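Local coordinates for disulfide bond forming protein (DsbF) (Mycobacterium tuberculosis, PDB 3IOS) that probably catalyses disulfide bond formation in reduced, unfolded secreted proteins through a redox-active cysteine pair, at residues P17-F22 and G126-V131; W45-W50 and F97-D102; S106-A109 and Q115-A118. All coordinates share one frame; numbering follows the deposited sequence.

Overall arrangement
All three contacts lie in the thioredoxin-fold domain of this secreted protein. Contact 1 joins the loop before strand 23-25 to edge strand 128-132. Contacts 2 and 3 come in series along the chain, both inside the long loop that contact 1 closes. Contact 2 links strands 42-47 and 98-101. Contact 3 ties helix 106-110 to the loop before strand 118-122. The centres of contacts 2 and 3 are about 9 Å apart. The centre of contact 1 is about 17 Å from that of contact 2 and 13 Å from that of contact 3. Contacts 2 and 3 both reach the CxxC cysteines, through Trp47 and Gln116, and this redox pair probably serves the oxidase function.

Contact 1 (P17-F22 and G126-V131); sequences PAQLQF and GNVDVV
The carbonyl oxygen of Gly126 is touched by two carbons of the Pro17 ring. Pro17 CG lies 3.6 Å from Gly126 O, and Pro17 CB is only slightly farther from it. This is van der Waals contact. With no side chain on Gly126, the ring also comes near the backbone, with Pro17 CG 4.2 Å from Gly126 CA. Pro17 leans on Leu38 as well.

The second touching pair is Gln19 and Val128. Val128 CG2 approaches Gln19 CB to 3.8 Å and lies slightly farther from Gln19 CG. The two side chains run past each other in opposite directions, and it is the aliphatic root of the glutamine that packs on the valine. Val128 has CG1 anti to its backbone N (chi1 178°), which leaves the CG2 branch to meet Gln19. Val128 also touches Phe111.

Residues 18-20 form a short 3-10 turn, and Leu20 N donates a backbone hydrogen bond to Pro17 O at 2.9 Å. Gln19 O accepts a hydrogen bond from Asn110 ND2. The same oxygen lies in the plane of the Phe22 ring, at its edge.

The contact lays the 3-10 turn leading into the N-terminal hairpin of strands 23-25 and 31-33 against strand 128-132, an edge strand of the central sheet in this thioredoxin fold.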
loop_
_atom_site.group_PDB
_atom_site.type_symbol
_atom_site.label_atom_id
_atom_site.label_comp_id
_atom_site.label_asym_id
_atom_site.label_seq_id
_atom_site.Cartn_x
_atom_site.Cartn_y
_atom_site.Cartn_z
ATOM N N PRO A 17 15.103 7.216 -4.968
ATOM C CA PRO A 17 15.426 6.722 -3.633
ATOM C C PRO A 17 15.478 5.200 -3.705
ATOM O O PRO A 17 14.665 4.568 -4.390
ATOM C CB PRO A 17 14.266 7.239 -2.789
ATOM C CG PRO A 17 13.127 7.232 -3.758
ATOM C CD PRO A 17 13.759 7.820 -4.993
ATOM N N ALA A 18 16.445 4.615 -3.012
ATOM C CA ALA A 18 16.607 3.170 -3.007
ATOM C C ALA A 18 15.318 2.464 -2.612
ATOM O O ALA A 18 15.046 1.354 -3.061
ATOM C CB ALA A 18 17.736 2.779 -2.055
ATOM N N GLN A 19 14.519 3.119 -1.777
ATOM C CA GLN A 19 13.262 2.545 -1.318
ATOM C C GLN A 19 12.272 2.275 -2.453
ATOM O O GLN A 19 11.410 1.411 -2.336
ATOM C CB GLN A 19 12.599 3.467 -0.287
ATOM C CG GLN A 19 13.375 3.664 1.013
ATOM C CD GLN A 19 14.285 4.877 1.001
ATOM O OE1 GLN A 19 14.753 5.324 2.053
ATOM N NE2 GLN A 19 14.549 5.414 -0.182
ATOM N N LEU A 20 12.388 3.014 -3.550
ATOM C CA LEU A 20 11.470 2.821 -4.669
ATOM C C LEU A 20 12.022 1.892 -5.738
ATOM O O LEU A 20 11.367 1.629 -6.742
ATOM C CB LEU A 20 11.119 4.171 -5.299
ATOM C CG LEU A 20 10.348 5.139 -4.396
ATOM C CD1 LEU A 20 9.990 6.390 -5.182
ATOM C CD2 LEU A 20 9.085 4.460 -3.881
ATOM N N GLN A 21 13.229 1.386 -5.524
ATOM C CA GLN A 21 13.832 0.501 -6.504
ATOM C C GLN A 21 13.408 -0.942 -6.308
ATOM O O GLN A 21 14.146 -1.757 -5.756
ATOM C CB GLN A 21 15.353 0.635 -6.459
ATOM C CG GLN A 21 15.826 2.023 -6.871
ATOM C CD GLN A 21 17.336 2.145 -6.928
ATOM O OE1 GLN A 21 18.011 2.170 -5.898
ATOM N NE2 GLN A 21 17.874 2.218 -8.140
ATOM N N PHE A 22 12.200 -1.241 -6.768
ATOM C CA PHE A 22 11.638 -2.580 -6.671
ATOM C C PHE A 22 10.580 -2.753 -7.750
ATOM O O PHE A 22 10.043 -1.777 -8.270
ATOM C CB PHE A 22 11.027 -2.799 -5.278
ATOM C CG PHE A 22 9.751 -2.028 -5.032
ATOM C CD1 PHE A 22 8.525 -2.522 -5.466
ATOM C CD2 PHE A 22 9.779 -0.807 -4.360
ATOM C CE1 PHE A 22 7.344 -1.813 -5.238
ATOM C CE2 PHE A 22 8.601 -0.090 -4.128
ATOM C CZ PHE A 22 7.383 -0.598 -4.567
ATOM N N GLY A 126 10.387 11.985 -2.941
ATOM C CA GLY A 126 10.912 10.642 -2.789
ATOM C C GLY A 126 11.180 10.252 -1.349
ATOM O O GLY A 126 11.645 9.144 -1.080
ATOM N N ASN A 127 10.898 11.159 -0.420
ATOM C CA ASN A 127 11.099 10.881 0.998
ATOM C C ASN A 127 10.120 9.789 1.409
ATOM O O ASN A 127 8.948 9.833 1.039
ATOM C CB ASN A 127 10.848 12.142 1.822
ATOM C CG ASN A 127 11.862 13.230 1.539
ATOM O OD1 ASN A 127 11.518 14.411 1.456
ATOM N ND2 ASN A 127 13.124 12.838 1.397
ATOM N N VAL A 128 10.605 8.816 2.175
ATOM C CA VAL A 128 9.775 7.701 2.616
ATOM C C VAL A 128 9.711 7.564 4.131
ATOM O O VAL A 128 10.740 7.496 4.809
ATOM C CB VAL A 128 10.291 6.370 2.034
ATOM C CG1 VAL A 128 9.439 5.212 2.541
ATOM C CG2 VAL A 128 10.278 6.430 0.517
ATOM N N ASP A 129 8.493 7.516 4.655
ATOM C CA ASP A 129 8.277 7.368 6.088
ATOM C C ASP A 129 7.380 6.157 6.324
ATOM O O ASP A 129 6.249 6.110 5.840
ATOM C CB ASP A 129 7.628 8.633 6.653
ATOM C CG ASP A 129 7.379 8.547 8.146
ATOM O OD1 ASP A 129 8.325 8.212 8.889
ATOM O OD2 ASP A 129 6.240 8.822 8.576
ATOM N N VAL A 130 7.892 5.176 7.060
ATOM C CA VAL A 130 7.132 3.963 7.343
ATOM C C VAL A 130 6.530 3.993 8.739
ATOM O O VAL A 130 7.224 4.252 9.725
ATOM C CB VAL A 130 8.017 2.701 7.223
ATOM C CG1 VAL A 130 7.200 1.452 7.544
ATOM C CG2 VAL A 130 8.597 2.608 5.830
ATOM N N VAL A 131 5.230 3.737 8.809
ATOM C CA VAL A 131 4.512 3.715 10.072
ATOM C C VAL A 131 3.976 2.309 10.283
ATOM O O VAL A 131 3.209 1.794 9.474
ATOM C CB VAL A 131 3.332 4.707 10.068
ATOM C CG1 VAL A 131 2.553 4.591 11.370
ATOM C CG2 VAL A 131 3.849 6.130 9.878
#

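Contact 2 (W45-W50 and F97-D102)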
loop_
_atom_site.group_PDB
_atom_site.type_symbol
_atom_site.label_atom_id
_atom_site.label_comp_id
_atom_site.label_asym_id
_atom_site.label_seq_id
_atom_site.Cartn_x
_atom_site.Cartn_y
_atom_site.Cartn_z
ATOM N N TRP A 45 0.158 0.550 1.432
ATOM C CA TRP A 45 -0.518 -0.066 2.556
ATOM C C TRP A 45 -0.209 -1.559 2.555
ATOM O O TRP A 45 -0.618 -2.286 1.646
ATOM C CB TRP A 45 -2.018 0.200 2.420
ATOM C CG TRP A 45 -2.901 -0.602 3.301
ATOM C CD1 TRP A 45 -2.773 -0.789 4.646
ATOM C CD2 TRP A 45 -4.087 -1.302 2.909
ATOM N NE1 TRP A 45 -3.805 -1.559 5.116
ATOM C CE2 TRP A 45 -4.628 -1.886 4.071
ATOM C CE3 TRP A 45 -4.749 -1.484 1.687
ATOM C CZ2 TRP A 45 -5.803 -2.652 4.052
ATOM C CZ3 TRP A 45 -5.921 -2.247 1.668
ATOM C CH2 TRP A 45 -6.433 -2.819 2.844
ATOM N N PHE A 46 0.513 -2.005 3.579
ATOM C CA PHE A 46 0.902 -3.408 3.685
ATOM C C PHE A 46 -0.152 -4.177 4.457
ATOM O O PHE A 46 -0.455 -3.856 5.609
ATOM C CB PHE A 46 2.265 -3.510 4.372
ATOM C CG PHE A 46 3.343 -2.727 3.675
ATOM C CD1 PHE A 46 3.422 -1.341 3.815
ATOM C CD2 PHE A 46 4.253 -3.369 2.840
ATOM C CE1 PHE A 46 4.392 -0.611 3.130
ATOM C CE2 PHE A 46 5.225 -2.645 2.153
ATOM C CZ PHE A 46 5.292 -1.263 2.299
ATOM N N TRP A 47 -0.720 -5.192 3.811
ATOM C CA TRP A 47 -1.771 -5.992 4.429
ATOM C C TRP A 47 -1.640 -7.486 4.170
ATOM O O TRP A 47 -0.901 -7.913 3.283
ATOM C CB TRP A 47 -3.160 -5.519 3.949
ATOM C CG TRP A 47 -3.411 -5.577 2.450
ATOM C CD1 TRP A 47 -3.147 -4.601 1.531
ATOM C CD2 TRP A 47 -4.021 -6.653 1.725
ATOM N NE1 TRP A 47 -3.567 -4.997 0.278
ATOM C CE2 TRP A 47 -4.112 -6.251 0.370
ATOM C CE3 TRP A 47 -4.516 -7.912 2.090
ATOM C CZ2 TRP A 47 -4.657 -7.067 -0.621
ATOM C CZ3 TRP A 47 -5.063 -8.727 1.100
ATOM C CH2 TRP A 47 -5.135 -8.297 -0.236
ATOM N N ALA A 48 -2.347 -8.268 4.979
ATOM C CA ALA A 48 -2.384 -9.728 4.852
ATOM C C ALA A 48 -3.880 -10.038 4.861
ATOM O O ALA A 48 -4.625 -9.484 5.663
ATOM C CB ALA A 48 -1.685 -10.393 6.039
ATOM N N PRO A 49 -4.336 -10.934 3.974
ATOM C CA PRO A 49 -5.754 -11.298 3.877
ATOM C C PRO A 49 -6.420 -11.798 5.154
ATOM O O PRO A 49 -7.601 -11.532 5.390
ATOM C CB PRO A 49 -5.767 -12.376 2.786
ATOM C CG PRO A 49 -4.514 -12.133 2.016
ATOM C CD PRO A 49 -3.524 -11.766 3.073
ATOM N N TRP A 50 -5.660 -12.521 5.970
ATOM C CA TRP A 50 -6.172 -13.100 7.204
ATOM C C TRP A 50 -6.097 -12.173 8.404
ATOM O O TRP A 50 -6.535 -12.546 9.511
ATOM C CB TRP A 50 -5.409 -14.393 7.501
ATOM C CG TRP A 50 -3.925 -14.217 7.358
ATOM C CD1 TRP A 50 -3.153 -14.575 6.293
ATOM C CD2 TRP A 50 -3.053 -13.555 8.281
ATOM N NE1 TRP A 50 -1.854 -14.178 6.491
ATOM C CE2 TRP A 50 -1.763 -13.554 7.708
ATOM C CE3 TRP A 50 -3.233 -12.970 9.544
ATOM C CZ2 TRP A 50 -0.660 -12.976 8.344
ATOM C CZ3 TRP A 50 -2.138 -12.393 10.175
ATOM C CH2 TRP A 50 -0.864 -12.409 9.575
ATOM N N PHE A 97 -7.797 0.849 -6.257
ATOM C CA PHE A 97 -6.389 1.207 -6.368
ATOM C C PHE A 97 -5.518 -0.031 -6.534
ATOM O O PHE A 97 -5.944 -1.152 -6.244
ATOM C CB PHE A 97 -5.939 2.073 -5.173
ATOM C CG PHE A 97 -6.089 1.417 -3.827
ATOM C CD1 PHE A 97 -5.045 0.674 -3.278
ATOM C CD2 PHE A 97 -7.253 1.584 -3.085
ATOM C CE1 PHE A 97 -5.161 0.114 -2.012
ATOM C CE2 PHE A 97 -7.378 1.026 -1.816
ATOM C CZ PHE A 97 -6.330 0.289 -1.276
ATOM N N THR A 98 -4.307 0.178 -7.033
ATOM C CA THR A 98 -3.369 -0.909 -7.281
ATOM C C THR A 98 -3.122 -1.828 -6.093
ATOM O O THR A 98 -2.887 -1.364 -4.978
ATOM C CB THR A 98 -2.001 -0.360 -7.742
ATOM O OG1 THR A 98 -2.181 0.479 -8.889
ATOM C CG2 THR A 98 -1.058 -1.503 -8.097
ATOM N N GLN A 99 -3.172 -3.136 -6.343
ATOM C CA GLN A 99 -2.909 -4.131 -5.306
ATOM C C GLN A 99 -1.760 -5.030 -5.778
ATOM O O GLN A 99 -1.846 -5.641 -6.842
ATOM C CB GLN A 99 -4.149 -4.997 -5.053
ATOM C CG GLN A 99 -5.358 -4.256 -4.515
ATOM C CD GLN A 99 -5.125 -3.670 -3.144
ATOM O OE1 GLN A 99 -4.197 -4.067 -2.430
ATOM N NE2 GLN A 99 -5.972 -2.722 -2.758
ATOM N N LEU A 100 -0.686 -5.102 -4.996
ATOM C CA LEU A 100 0.456 -5.944 -5.352
ATOM C C LEU A 100 0.408 -7.272 -4.614
ATOM O O LEU A 100 0.152 -7.319 -3.408
ATOM C CB LEU A 100 1.776 -5.249 -5.008
ATOM C CG LEU A 100 1.963 -3.837 -5.556
ATOM C CD1 LEU A 100 3.350 -3.342 -5.197
ATOM C CD2 LEU A 100 1.758 -3.835 -7.055
ATOM N N ALA A 101 0.663 -8.356 -5.340
ATOM C CA ALA A 101 0.673 -9.688 -4.736
ATOM C C ALA A 101 2.126 -10.013 -4.396
ATOM O O ALA A 101 2.842 -10.606 -5.205
ATOM C CB ALA A 101 0.111 -10.710 -5.714
ATOM N N ASP A 102 2.550 -9.624 -3.197
ATOM C CA ASP A 102 3.927 -9.821 -2.743
ATOM C C ASP A 102 4.155 -11.191 -2.106
ATOM O O ASP A 102 4.571 -11.292 -0.951
ATOM C CB ASP A 102 4.295 -8.698 -1.758
ATOM C CG ASP A 102 5.773 -8.677 -1.411
ATOM O OD1 ASP A 102 6.600 -8.883 -2.326
ATOM O OD2 ASP A 102 6.107 -8.438 -0.232
#
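Trp47 and Gln99 make the tight part of this contact. Trp47 NE1 donates a hydrogen bond to Gln99 OE1 at 2.9 Å, with an N-H...O angle of 147°. The oxygen lies almost in the indole plane, while the donor is tilted from the carbonyl plane. Ring and amide planes are 71° apart. The Gln99 chain bends at chi2 (-64°), which helps bring its amide to the indole edge. Gln99 NE2 donates to Val94 O, so both ends of this buried amide have partners and its rotation is probably fixed.

Trp45 meets Phe97 at about a right angle. Trp45 CE3 is 3.8 Å from Phe97 CZ and lies in the plane of the phenyl ring, at its edge. Within segment 45-50, Trp47 CD1 sits over one face of the Trp45 ring, offset toward its rim.

The backbones themselves stay well apart, with Trp45 CA 9.2 Å from Gln99 CA. In this thioredoxin fold, strand 72-77 runs between strands 42-47 and 98-101, and the side chains bridge it on the sheet face packed by helices 52-67 and 82-91. Trp45 packs on Ala58, and Trp47 stacks with Phe88 and touches Cys54 of the CxxC pair.

The contact is looser between the two main pairs, where Trp45 CZ3 is 4.5 Å from Gln99 NE2. At one end Phe97 is partly exposed. Beyond Trp47 the segments diverge: Pro49 turns to Asp80 and Met85, and Trp50, an exposed residue, bonds through NE1 to Leu79 O.

Contact 3 (S106-A109 and Q115-A118); sequences SVWA and QQPA
Trp108 points the far end of its indole at Gln116, and the two side chains meet at a slant. The ring and amide planes are 34° apart. Gln116 OE1 lies at the edge of the indole, near the ring plane, 3.7 Å from Trp108 CH2. No hydrogen bond joins the pair. The oxygen faces the carbon rim of the benzene part, a weakly polar approach. Gln116 CB touches the same carbon, Trp108 CH2, at 3.7 Å, so both the root and the oxygen of the glutamine rest on one corner of the ring.

The Gln116 chain is bent twice, which lets CB and OE1 meet the same ring carbon. Its CG sits between the backbone N and the carbonyl carbon (chi1 74°), and the second bend is at chi2. The backbone also comes near: Gln116 N is 4.1 Å from Trp108 CZ3, and Gln115 N is slightly farther from the same atom.

Trp108 is held from other sides. Its NE1 donates to Val76 O of the central sheet, and its ring meets Phe46 edge to face. Asp102 accepts hydrogen bonds from the backbone N atoms of Val107 and Trp108 at the start of helix 106-110.

After Gln116 comes a cis peptide bond, and Pro117 packs on Thr53, Cys54 and Glu57 of helix 52-67. Gln116 also touches Cys51 and Cys54, the CxxC pair, which can form a disulfide; the crystal holds a mixture of oxidized and reduced forms. A cis-proline loop beside a CxxC helix start is the hallmark of the thioredoxin-fold redox site.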
loop_
_atom_site.group_PDB
_atom_site.type_symbol
_atom_site.label_atom_id
_atom_site.label_comp_id
_atom_site.label_asym_id
_atom_site.label_seq_id
_atom_site.Cartn_x
_atom_site.Cartn_y
_atom_site.Cartn_z
ATOM N N SER A 106 9.293 -9.762 -1.302
ATOM C CA SER A 106 10.340 -8.806 -1.639
ATOM C C SER A 106 9.942 -7.346 -1.416
ATOM O O SER A 106 10.778 -6.530 -1.019
ATOM C CB SER A 106 10.813 -9.013 -3.085
ATOM O OG SER A 106 9.764 -8.880 -4.024
ATOM N N VAL A 107 8.680 -7.005 -1.657
ATOM C CA VAL A 107 8.265 -5.621 -1.458
ATOM C C VAL A 107 8.235 -5.283 0.030
ATOM O O VAL A 107 8.699 -4.221 0.435
ATOM C CB VAL A 107 6.885 -5.337 -2.104
ATOM C CG1 VAL A 107 6.510 -3.869 -1.904
ATOM C CG2 VAL A 107 6.934 -5.662 -3.594
ATOM N N TRP A 108 7.694 -6.179 0.853
ATOM C CA TRP A 108 7.674 -5.934 2.288
ATOM C C TRP A 108 9.105 -5.776 2.791
ATOM O O TRP A 108 9.403 -4.883 3.584
ATOM C CB TRP A 108 7.022 -7.099 3.031
ATOM C CG TRP A 108 5.530 -7.072 3.040
ATOM C CD1 TRP A 108 4.708 -6.697 2.019
ATOM C CD2 TRP A 108 4.681 -7.511 4.101
ATOM N NE1 TRP A 108 3.391 -6.881 2.375
ATOM C CE2 TRP A 108 3.347 -7.385 3.649
ATOM C CE3 TRP A 108 4.916 -8.010 5.389
ATOM C CZ2 TRP A 108 2.251 -7.736 4.443
ATOM C CZ3 TRP A 108 3.824 -8.360 6.181
ATOM C CH2 TRP A 108 2.509 -8.223 5.700
ATOM N N ALA A 109 9.989 -6.653 2.321
ATOM C CA ALA A 109 11.386 -6.621 2.737
ATOM C C ALA A 109 12.030 -5.287 2.383
ATOM O O ALA A 109 12.793 -4.720 3.166
ATOM C CB ALA A 109 12.147 -7.761 2.078
ATOM N N GLN A 115 5.593 -7.114 9.776
ATOM C CA GLN A 115 4.254 -7.356 10.297
ATOM C C GLN A 115 3.248 -6.314 9.826
ATOM O O GLN A 115 3.562 -5.133 9.714
ATOM C CB GLN A 115 4.277 -7.364 11.825
ATOM C CG GLN A 115 5.198 -8.404 12.430
ATOM C CD GLN A 115 5.287 -8.276 13.938
ATOM O OE1 GLN A 115 4.286 -8.403 14.644
ATOM N NE2 GLN A 115 6.491 -8.021 14.441
ATOM N N GLN A 116 2.030 -6.764 9.562
ATOM C CA GLN A 116 0.978 -5.864 9.124
ATOM C C GLN A 116 0.103 -5.535 10.327
ATOM O O GLN A 116 0.094 -6.263 11.317
ATOM C CB GLN A 116 0.127 -6.523 8.036
ATOM C CG GLN A 116 -0.821 -7.599 8.540
ATOM C CD GLN A 116 -0.114 -8.669 9.345
ATOM O OE1 GLN A 116 0.967 -9.124 8.972
ATOM N NE2 GLN A 116 -0.725 -9.083 10.449
ATOM N N PRO A 117 -0.633 -4.420 10.257
ATOM C CA PRO A 117 -0.613 -3.539 9.090
ATOM C C PRO A 117 0.520 -2.527 9.189
ATOM O O PRO A 117 1.085 -2.310 10.263
ATOM C CB PRO A 117 -1.982 -2.876 9.147
ATOM C CG PRO A 117 -2.181 -2.707 10.619
ATOM C CD PRO A 117 -1.712 -4.036 11.187
ATOM N N ALA A 118 0.860 -1.928 8.055
ATOM C CA ALA A 118 1.899 -0.912 8.007
ATOM C C ALA A 118 1.583 0.009 6.842
ATOM O O ALA A 118 0.846 -0.364 5.922
ATOM C CB ALA A 118 3.270 -1.547 7.823
#